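Local coordinates for triosephosphate isomerase (Trichomonas vaginalis, PDB 4O4V), which probably catalyses the interconversion of D-glyceraldehyde 3-phosphate and dihydroxyacetone phosphate, a step of glycolysis and gluconeogenesis, as a homodimeric TIM-barrel enzyme, at residues A110-A115 with I122-G127; E147-A152 with V161-E166; N64-P69 with D105-A110. All blocks are in the same frame, centred on the assembly; numbering follows the deposited sequence.

Contact 1 (A110-A115 with I122-G127); sequences AKAKFA and IIYCCG
Ala-112 and Ala-115 of helix 105-117 meet Ile-122 and Tyr-124 of strand 121-126 in an alpha-beta unit of the TIM barrel. The helix segment runs nearly antiparallel to the strand segment, at 168°, with their axes 10.0 Å apart at closest approach. This is the return half of a beta-alpha-beta crossover from strand 89-92 to its parallel neighbour 121-126.

Ile-122 is the centre of the contact. Its two branches are split between the two alanines. CD1, at the end of the long branch, lies 3.8 Å from Ala-112 CB. The short branch, CG2, reaches Ala-115, with CG2 3.9 Å from its CB. The first torsion of Ile-122, 68°, places CG1 between the backbone N and the carbonyl carbon and turns CG2 to the side of the backbone N. That lets one side chain touch residues three apart on the helix, about one turn.

Ala-112 also touches the Tyr-124 ring. Its CB comes obliquely to CE2, at 4.2 Å. Tyr-124 stands two residues beyond Ile-122, on the same outward side of the strand. Ile-122 CD1 lies 4.3 Å from Tyr-124 CD2, so the methyl group and the ring border Ala-112 together. No hydrogen bond crosses between the segments. The touching surfaces are apolar and buried, and the helix contributes only the methyl groups of two alanines.

Around this layer, Leu-108 and Leu-116 of the same helix touch Tyr-124 and Ile-122 respectively. Leu-92 of strand 89-92 also touches Ile-122, while Met-149 of helix 138-149 lies on Tyr-124. Backbone hydrogen bonds join strand 121-126 to strands 89-92 and 161-165.

Contact 2 (E147-A152 with V161-E166); sequences EKMIPA and VVIAYE
Apolar contact between the segments rests on Met-149, which reaches Ile-163 and Val-161 with its terminal methyl group. CE lies 4.0 Å from Ile-163 CD1, and the two side chains cross obliquely. The same CE is 4.5 Å from Val-161 CG1, a looser approach. In Met-149 the third torsion, 71°, bends the chain at its end and turns the methyl group toward the strand. Ile-163 meets it with its long branch: CG1 lies beside the backbone N, chi1 -61°, and CD1 at its end touches the Met-149 methyl group. All three residues are buried. Met-149 also packs on Tyr-124 and Trp-158, and Val-161 on Ile-153 and on Leu-116 of helix 105-117.

The contact belongs to the layer between helices and strands of the TIM barrel. Helix 138-149 leads back to strand 161-165, which lies next to strand 121-126 in the parallel sheet. Val-161 and Ile-163, two residues apart, both present side chains to the helix side. Ala-164, Tyr-165 and Glu-166 begin a signature sequence of the triosephosphate isomerase family.

Hydrogen bonding plays no part across the segments. Within the first, Ala-152 N binds Met-149 O at 2.9 Å. Strand 161-165 is held by its sheet neighbours on both sides: Val-162 pairs with Ile-122 and Tyr-124, and Ile-163 with Arg-206 and Leu-208.

Polar side-chain contacts lie at and just past the C-terminal end of the strand, in Tyr-165 and Glu-166. Tyr-165 OH is hydrogen-bonded to Glu-128 OE1 and Trp-169 NE1, and Glu-166 OE1 to Ser-95 OG.

Contact 3 (N64-P69 with D105-A110); sequences NVFTKP and DEFLAA
Thr-67 and Phe-66, in the loop after strand 59-62, pack against Phe-107 and Ala-110 at the start of helix 105-117. The Thr-67 methyl group makes the closest approach: CG2 lies 3.6 Å from Phe-107 CE1. It comes to that ring obliquely. The same methyl lies 3.9 Å from Ala-110 CB, so it touches two residues that stand three apart on the helix.

Phe-66 meets Phe-107 at one edge. Its CE1 stands near the plane of the Phe-107 ring, 3.9 Å from CE1 of that ring. Phe-66 CD1 is 4.0 Å from Phe-107 CZ. The two side chains cross at about a right angle. The CB of Phe-66 points away from the helix, and its ring returns toward Phe-107 at the far end.

The second shell begins with the threonine hydroxyl. Thr-67 OG1 lies over the centre of the Phe-66 ring, 3.5 Å above its plane. With chi1 at 50°, OG1 is flanked by both backbone neighbours of CA, and CG2 swings to the N side, toward Phe-107. One side chain therefore covers one ring with its oxygen and touches the other with its methyl. The Phe-66 ring also meets the ring of Phe-73. On the helix side, Asp-104 OD1 accepts a hydrogen bond from Phe-107 N.

In triosephosphate isomerases the loop after the third strand takes part in the dimer interface. In keeping with this, Asn-64 packs on Gly-75 of the second subunit. Within the chain, the loop lies between helix 105-117, helix 79-83, which Val-65 and Pro-69 touch, and strand 89-92, which Val-65 also reaches.

How the contacts relate
From the N terminus, contact 3 comes first. It closes a long loop from the segment after strand 59-62 to helix 105-117, passing through strand 89-92. Contact 1 then closes the short turn from that helix into strand 121-126. Contact 2 closes the next one, from helix 138-149 into strand 161-165. The three follow in series; none encloses or crosses another. Contacts 3 and 1 share Ala-110, and Lys-111 adds a hydrogen bond to Asn-64. Contacts 1 and 2 are joined by strand pairing, with Tyr-124 N 2.8 Å from Val-162 O. Ala-152 packs on Ala-109, which brings helix 105-117 against contact 2 as well.

Contact 1 (A110-A115 with I122-G127)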
loop_
_atom_site.group_PDB
_atom_site.type_symbol
_atom_site.label_atom_id
_atom_site.label_comp_id
_atom_site.label_asym_id
_atom_site.label_seq_id
_atom_site.Cartn_x
_atom_site.Cartn_y
_atom_site.Cartn_z
ATOM N N ALA A 110 6.359 -2.841 -15.443
ATOM C CA ALA A 110 7.408 -2.052 -14.839
ATOM C C ALA A 110 7.735 -2.615 -13.454
ATOM O O ALA A 110 8.903 -2.673 -13.063
ATOM C CB ALA A 110 7.002 -0.595 -14.763
ATOM N N LYS A 111 6.732 -3.027 -12.680
ATOM C CA LYS A 111 6.968 -3.641 -11.366
ATOM C C LYS A 111 7.737 -4.949 -11.483
ATOM O O LYS A 111 8.679 -5.211 -10.706
ATOM C CB LYS A 111 5.644 -3.909 -10.649
ATOM C CG LYS A 111 4.918 -2.676 -10.206
ATOM C CD LYS A 111 3.627 -2.991 -9.465
ATOM C CE LYS A 111 2.951 -1.697 -9.036
ATOM N NZ LYS A 111 1.896 -1.947 -8.033
ATOM N N ALA A 112 7.372 -5.781 -12.443
ATOM C CA ALA A 112 8.045 -7.063 -12.597
ATOM C C ALA A 112 9.523 -6.863 -12.946
ATOM O O ALA A 112 10.387 -7.511 -12.360
ATOM C CB ALA A 112 7.372 -7.890 -13.690
ATOM N N LYS A 113 9.806 -5.962 -13.885
ATOM C CA LYS A 113 11.181 -5.691 -14.265
ATOM C C LYS A 113 11.962 -5.161 -13.064
ATOM O O LYS A 113 13.084 -5.621 -12.797
ATOM C CB LYS A 113 11.209 -4.685 -15.399
ATOM C CG LYS A 113 12.613 -4.317 -15.893
ATOM C CD LYS A 113 12.570 -3.385 -17.108
ATOM C CE LYS A 113 13.955 -3.043 -17.677
ATOM N NZ LYS A 113 14.739 -2.220 -16.756
ATOM N N PHE A 114 11.413 -4.175 -12.367
ATOM C CA PHE A 114 12.112 -3.550 -11.251
ATOM C C PHE A 114 12.346 -4.545 -10.124
ATOM O O PHE A 114 13.452 -4.620 -9.579
ATOM C CB PHE A 114 11.349 -2.328 -10.748
ATOM C CG PHE A 114 12.070 -1.601 -9.672
ATOM C CD1 PHE A 114 13.137 -0.820 -9.972
ATOM C CD2 PHE A 114 11.680 -1.726 -8.335
ATOM C CE1 PHE A 114 13.843 -0.174 -8.974
ATOM C CE2 PHE A 114 12.376 -1.072 -7.357
ATOM C CZ PHE A 114 13.450 -0.312 -7.677
ATOM N N ALA A 115 11.334 -5.344 -9.801
ATOM C CA ALA A 115 11.489 -6.328 -8.725
ATOM C C ALA A 115 12.592 -7.348 -9.071
ATOM O O ALA A 115 13.499 -7.613 -8.260
ATOM C CB ALA A 115 10.181 -7.019 -8.452
ATOM N N ILE A 122 8.999 -13.218 -8.071
ATOM C CA ILE A 122 7.659 -12.732 -8.258
ATOM C C ILE A 122 6.659 -13.832 -8.514
ATOM O O ILE A 122 6.979 -14.837 -9.185
ATOM C CB ILE A 122 7.559 -11.668 -9.388
ATOM C CG1 ILE A 122 7.822 -12.229 -10.784
ATOM C CG2 ILE A 122 8.493 -10.493 -9.095
ATOM C CD1 ILE A 122 7.629 -11.223 -11.933
ATOM N N ILE A 123 5.441 -13.629 -8.024
ATOM C CA ILE A 123 4.282 -14.426 -8.381
ATOM C C ILE A 123 3.398 -13.499 -9.196
ATOM O O ILE A 123 2.734 -12.597 -8.642
ATOM C CB ILE A 123 3.529 -14.963 -7.166
ATOM C CG1 ILE A 123 4.426 -15.816 -6.265
ATOM C CG2 ILE A 123 2.287 -15.741 -7.605
ATOM C CD1 ILE A 123 3.863 -16.029 -4.878
ATOM N N TYR A 124 3.427 -13.656 -10.510
ATOM C CA TYR A 124 2.759 -12.731 -11.440
ATOM C C TYR A 124 1.402 -13.310 -11.829
ATOM O O TYR A 124 1.344 -14.441 -12.349
ATOM C CB TYR A 124 3.628 -12.510 -12.675
ATOM C CG TYR A 124 3.199 -11.339 -13.524
ATOM C CD1 TYR A 124 2.249 -11.477 -14.500
ATOM C CD2 TYR A 124 3.753 -10.081 -13.321
ATOM C CE1 TYR A 124 1.876 -10.373 -15.308
ATOM C CE2 TYR A 124 3.398 -9.014 -14.106
ATOM C CZ TYR A 124 2.462 -9.156 -15.081
ATOM O OH TYR A 124 2.168 -8.047 -15.852
ATOM N N CYS A 125 0.324 -12.587 -11.579
ATOM C CA CYS A 125 -1.024 -13.093 -11.768
ATOM C C CYS A 125 -1.655 -12.599 -13.047
ATOM O O CYS A 125 -1.430 -11.471 -13.467
ATOM C CB CYS A 125 -1.890 -12.634 -10.578
ATOM S SG CYS A 125 -1.324 -13.152 -8.949
ATOM N N CYS A 126 -2.477 -13.464 -13.646
ATOM C CA CYS A 126 -3.230 -13.151 -14.850
ATOM C C CYS A 126 -4.566 -13.875 -14.778
ATOM O O CYS A 126 -4.808 -14.651 -13.824
ATOM C CB CYS A 126 -2.442 -13.649 -16.057
ATOM S SG CYS A 126 -2.255 -15.451 -16.192
ATOM N N GLY A 127 -5.465 -13.596 -15.725
ATOM C CA GLY A 127 -6.738 -14.302 -15.801
ATOM C C GLY A 127 -7.818 -13.452 -16.426
ATOM O O GLY A 127 -7.811 -12.229 -16.307
#

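Contact 2 (E147-A152 with V161-E166)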
loop_
_atom_site.group_PDB
_atom_site.type_symbol
_atom_site.label_atom_id
_atom_site.label_comp_id
_atom_site.label_asym_id
_atom_site.label_seq_id
_atom_site.Cartn_x
_atom_site.Cartn_y
_atom_site.Cartn_z
ATOM N N GLU A 147 2.020 -11.849 -22.793
ATOM C CA GLU A 147 2.887 -11.187 -23.754
ATOM C C GLU A 147 3.331 -9.799 -23.302
ATOM O O GLU A 147 4.389 -9.336 -23.732
ATOM C CB GLU A 147 2.216 -11.140 -25.133
ATOM C CG GLU A 147 2.063 -12.509 -25.797
ATOM C CD GLU A 147 1.345 -12.447 -27.131
ATOM O OE1 GLU A 147 1.972 -12.005 -28.118
ATOM O OE2 GLU A 147 0.170 -12.860 -27.214
ATOM N N LYS A 148 2.562 -9.128 -22.452
ATOM C CA LYS A 148 3.037 -7.885 -21.837
ATOM C C LYS A 148 4.057 -8.146 -20.729
ATOM O O LYS A 148 4.972 -7.344 -20.519
ATOM C CB LYS A 148 1.858 -7.077 -21.275
ATOM N N MET A 149 3.919 -9.265 -20.038
ATOM C CA MET A 149 4.861 -9.632 -18.982
ATOM C C MET A 149 6.227 -10.066 -19.527
ATOM O O MET A 149 7.274 -9.707 -18.989
ATOM C CB MET A 149 4.263 -10.776 -18.134
ATOM C CG MET A 149 5.073 -11.154 -16.889
ATOM S SD MET A 149 4.872 -12.873 -16.287
ATOM C CE MET A 149 5.727 -13.747 -17.569
ATOM N N ILE A 150 6.216 -10.835 -20.608
ATOM C CA ILE A 150 7.433 -11.463 -21.114
ATOM C C ILE A 150 8.610 -10.474 -21.309
ATOM O O ILE A 150 9.709 -10.750 -20.837
ATOM C CB ILE A 150 7.151 -12.289 -22.396
ATOM C CG1 ILE A 150 6.515 -13.599 -21.984
ATOM C CG2 ILE A 150 8.430 -12.534 -23.221
ATOM C CD1 ILE A 150 5.854 -14.349 -23.147
ATOM N N PRO A 151 8.414 -9.332 -21.992
ATOM C CA PRO A 151 9.574 -8.457 -22.233
ATOM C C PRO A 151 10.101 -7.779 -20.966
ATOM O O PRO A 151 11.191 -7.219 -20.975
ATOM C CB PRO A 151 9.043 -7.379 -23.199
ATOM C CG PRO A 151 7.656 -7.801 -23.589
ATOM C CD PRO A 151 7.202 -8.909 -22.722
ATOM N N ALA A 152 9.325 -7.808 -19.889
ATOM C CA ALA A 152 9.763 -7.252 -18.611
ATOM C C ALA A 152 10.779 -8.137 -17.905
ATOM O O ALA A 152 11.543 -7.656 -17.073
ATOM C CB ALA A 152 8.584 -7.004 -17.704
ATOM N N VAL A 161 10.561 -16.388 -11.538
ATOM C CA VAL A 161 9.202 -16.092 -11.931
ATOM C C VAL A 161 8.300 -17.292 -11.719
ATOM O O VAL A 161 8.616 -18.391 -12.174
ATOM C CB VAL A 161 9.134 -15.671 -13.416
ATOM C CG1 VAL A 161 7.711 -15.444 -13.905
ATOM C CG2 VAL A 161 9.967 -14.431 -13.652
ATOM N N VAL A 162 7.169 -17.067 -11.060
ATOM C CA VAL A 162 6.063 -18.009 -10.968
ATOM C C VAL A 162 4.837 -17.291 -11.523
ATOM O O VAL A 162 4.695 -16.083 -11.281
ATOM C CB VAL A 162 5.850 -18.423 -9.491
ATOM C CG1 VAL A 162 4.592 -19.236 -9.289
ATOM C CG2 VAL A 162 7.077 -19.174 -8.968
ATOM N N ILE A 163 3.978 -17.979 -12.260
ATOM C CA ILE A 163 2.768 -17.362 -12.819
ATOM C C ILE A 163 1.552 -17.984 -12.171
ATOM O O ILE A 163 1.505 -19.202 -12.027
ATOM C CB ILE A 163 2.727 -17.585 -14.353
ATOM C CG1 ILE A 163 3.939 -16.933 -15.026
ATOM C CG2 ILE A 163 1.420 -17.061 -14.926
ATOM C CD1 ILE A 163 4.119 -17.296 -16.471
ATOM N N ALA A 164 0.576 -17.181 -11.774
ATOM C CA ALA A 164 -0.682 -17.678 -11.222
ATOM C C ALA A 164 -1.840 -17.324 -12.138
ATOM O O ALA A 164 -2.001 -16.152 -12.530
ATOM C CB ALA A 164 -0.920 -17.130 -9.834
ATOM N N TYR A 165 -2.659 -18.302 -12.474
ATOM C CA TYR A 165 -3.878 -18.095 -13.239
ATOM C C TYR A 165 -5.092 -17.978 -12.318
ATOM O O TYR A 165 -5.398 -18.906 -11.544
ATOM C CB TYR A 165 -4.119 -19.290 -14.174
ATOM C CG TYR A 165 -5.471 -19.200 -14.853
ATOM C CD1 TYR A 165 -5.740 -18.207 -15.774
ATOM C CD2 TYR A 165 -6.521 -20.024 -14.500
ATOM C CE1 TYR A 165 -7.011 -18.063 -16.335
ATOM C CE2 TYR A 165 -7.777 -19.893 -15.059
ATOM C CZ TYR A 165 -8.030 -18.917 -15.972
ATOM O OH TYR A 165 -9.317 -18.795 -16.474
ATOM N N GLU A 166 -5.807 -16.874 -12.449
ATOM C CA GLU A 166 -7.006 -16.571 -11.653
ATOM C C GLU A 166 -8.212 -16.603 -12.582
ATOM O O GLU A 166 -8.326 -15.771 -13.482
ATOM C CB GLU A 166 -6.917 -15.175 -11.032
ATOM C CG GLU A 166 -5.775 -14.999 -10.078
ATOM C CD GLU A 166 -5.878 -13.608 -9.455
ATOM O OE1 GLU A 166 -6.771 -13.395 -8.552
ATOM O OE2 GLU A 166 -5.271 -12.680 -9.992
#

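Contact 3 (N64-P69 with D105-A110)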
loop_
_atom_site.group_PDB
_atom_site.type_symbol
_atom_site.label_atom_id
_atom_site.label_comp_id
_atom_site.label_asym_id
_atom_site.label_seq_id
_atom_site.Cartn_x
_atom_site.Cartn_y
_atom_site.Cartn_z
ATOM N N ASN A 64 2.357 -6.839 -2.920
ATOM C CA ASN A 64 2.506 -5.803 -3.941
ATOM C C ASN A 64 3.831 -5.095 -3.671
ATOM O O ASN A 64 4.333 -5.154 -2.545
ATOM C CB ASN A 64 1.355 -4.791 -3.859
ATOM C CG ASN A 64 1.398 -3.752 -4.943
ATOM O OD1 ASN A 64 1.696 -4.060 -6.079
ATOM N ND2 ASN A 64 1.100 -2.504 -4.573
ATOM N N VAL A 65 4.335 -4.364 -4.658
ATOM C CA VAL A 65 5.454 -3.426 -4.483
ATOM C C VAL A 65 5.258 -2.301 -5.475
ATOM O O VAL A 65 4.525 -2.437 -6.463
ATOM C CB VAL A 65 6.840 -4.071 -4.733
ATOM C CG1 VAL A 65 7.116 -5.209 -3.815
ATOM C CG2 VAL A 65 7.013 -4.529 -6.160
ATOM N N PHE A 66 5.913 -1.170 -5.252
ATOM C CA PHE A 66 5.883 -0.077 -6.216
ATOM C C PHE A 66 6.985 -0.254 -7.285
ATOM O O PHE A 66 7.701 -1.233 -7.287
ATOM C CB PHE A 66 5.974 1.265 -5.451
ATOM C CG PHE A 66 5.669 2.469 -6.282
ATOM C CD1 PHE A 66 4.455 2.631 -6.922
ATOM C CD2 PHE A 66 6.621 3.478 -6.430
ATOM C CE1 PHE A 66 4.196 3.743 -7.678
ATOM C CE2 PHE A 66 6.355 4.576 -7.191
ATOM C CZ PHE A 66 5.172 4.717 -7.817
ATOM N N THR A 67 7.077 0.683 -8.230
ATOM C CA THR A 67 7.985 0.593 -9.382
ATOM C C THR A 67 9.348 1.244 -9.181
ATOM O O THR A 67 10.209 1.134 -10.048
ATOM C CB THR A 67 7.358 1.296 -10.567
ATOM O OG1 THR A 67 6.932 2.577 -10.112
ATOM C CG2 THR A 67 6.180 0.506 -11.158
ATOM N N LYS A 68 9.547 1.938 -8.074
ATOM C CA LYS A 68 10.747 2.732 -7.831
ATOM C C LYS A 68 11.400 2.334 -6.513
ATOM O O LYS A 68 10.722 1.778 -5.649
ATOM C CB LYS A 68 10.345 4.215 -7.767
ATOM C CG LYS A 68 9.656 4.745 -9.024
ATOM C CD LYS A 68 10.569 4.819 -10.229
ATOM C CE LYS A 68 9.845 5.494 -11.394
ATOM N NZ LYS A 68 10.692 5.625 -12.603
ATOM N N PRO A 69 12.679 2.680 -6.297
ATOM C CA PRO A 69 13.348 2.277 -5.043
ATOM C C PRO A 69 12.884 3.013 -3.796
ATOM O O PRO A 69 12.950 2.468 -2.697
ATOM C CB PRO A 69 14.829 2.569 -5.309
ATOM C CG PRO A 69 14.801 3.582 -6.379
ATOM C CD PRO A 69 13.622 3.258 -7.260
ATOM N N ASP A 105 -1.471 -3.126 -17.301
ATOM C CA ASP A 105 -0.388 -4.014 -17.703
ATOM C C ASP A 105 0.953 -3.279 -17.796
ATOM O O ASP A 105 1.997 -3.871 -17.510
ATOM C CB ASP A 105 -0.700 -4.710 -19.038
ATOM C CG ASP A 105 -1.804 -5.753 -18.908
ATOM O OD1 ASP A 105 -1.586 -6.795 -18.253
ATOM O OD2 ASP A 105 -2.887 -5.551 -19.494
ATOM N N GLU A 106 0.955 -2.013 -18.199
ATOM C CA GLU A 106 2.210 -1.265 -18.287
ATOM C C GLU A 106 2.822 -1.063 -16.893
ATOM O O GLU A 106 4.024 -1.222 -16.694
ATOM C CB GLU A 106 1.965 0.080 -18.966
ATOM N N PHE A 107 2.006 -0.701 -15.912
ATOM C CA PHE A 107 2.454 -0.520 -14.529
ATOM C C PHE A 107 3.001 -1.846 -14.006
ATOM O O PHE A 107 4.047 -1.886 -13.352
ATOM C CB PHE A 107 1.233 -0.038 -13.717
ATOM C CG PHE A 107 1.499 0.434 -12.309
ATOM C CD1 PHE A 107 2.619 1.181 -11.963
ATOM C CD2 PHE A 107 0.514 0.225 -11.348
ATOM C CE1 PHE A 107 2.768 1.673 -10.643
ATOM C CE2 PHE A 107 0.624 0.730 -10.046
ATOM C CZ PHE A 107 1.757 1.461 -9.693
ATOM N N LEU A 108 2.291 -2.937 -14.261
ATOM C CA LEU A 108 2.680 -4.249 -13.761
ATOM C C LEU A 108 3.972 -4.750 -14.401
ATOM O O LEU A 108 4.811 -5.350 -13.726
ATOM C CB LEU A 108 1.547 -5.250 -13.965
ATOM C CG LEU A 108 0.313 -4.939 -13.121
ATOM C CD1 LEU A 108 -0.876 -5.793 -13.569
ATOM C CD2 LEU A 108 0.573 -5.129 -11.668
ATOM N N ALA A 109 4.143 -4.535 -15.697
ATOM C CA ALA A 109 5.385 -4.901 -16.354
ATOM C C ALA A 109 6.554 -4.123 -15.743
ATOM O O ALA A 109 7.625 -4.713 -15.530
ATOM C CB ALA A 109 5.260 -4.660 -17.849
ATOM N N ALA A 110 6.359 -2.841 -15.443
ATOM C CA ALA A 110 7.408 -2.052 -14.839
ATOM C C ALA A 110 7.735 -2.615 -13.454
ATOM O O ALA A 110 8.903 -2.673 -13.063
ATOM C CB ALA A 110 7.002 -0.595 -14.763
#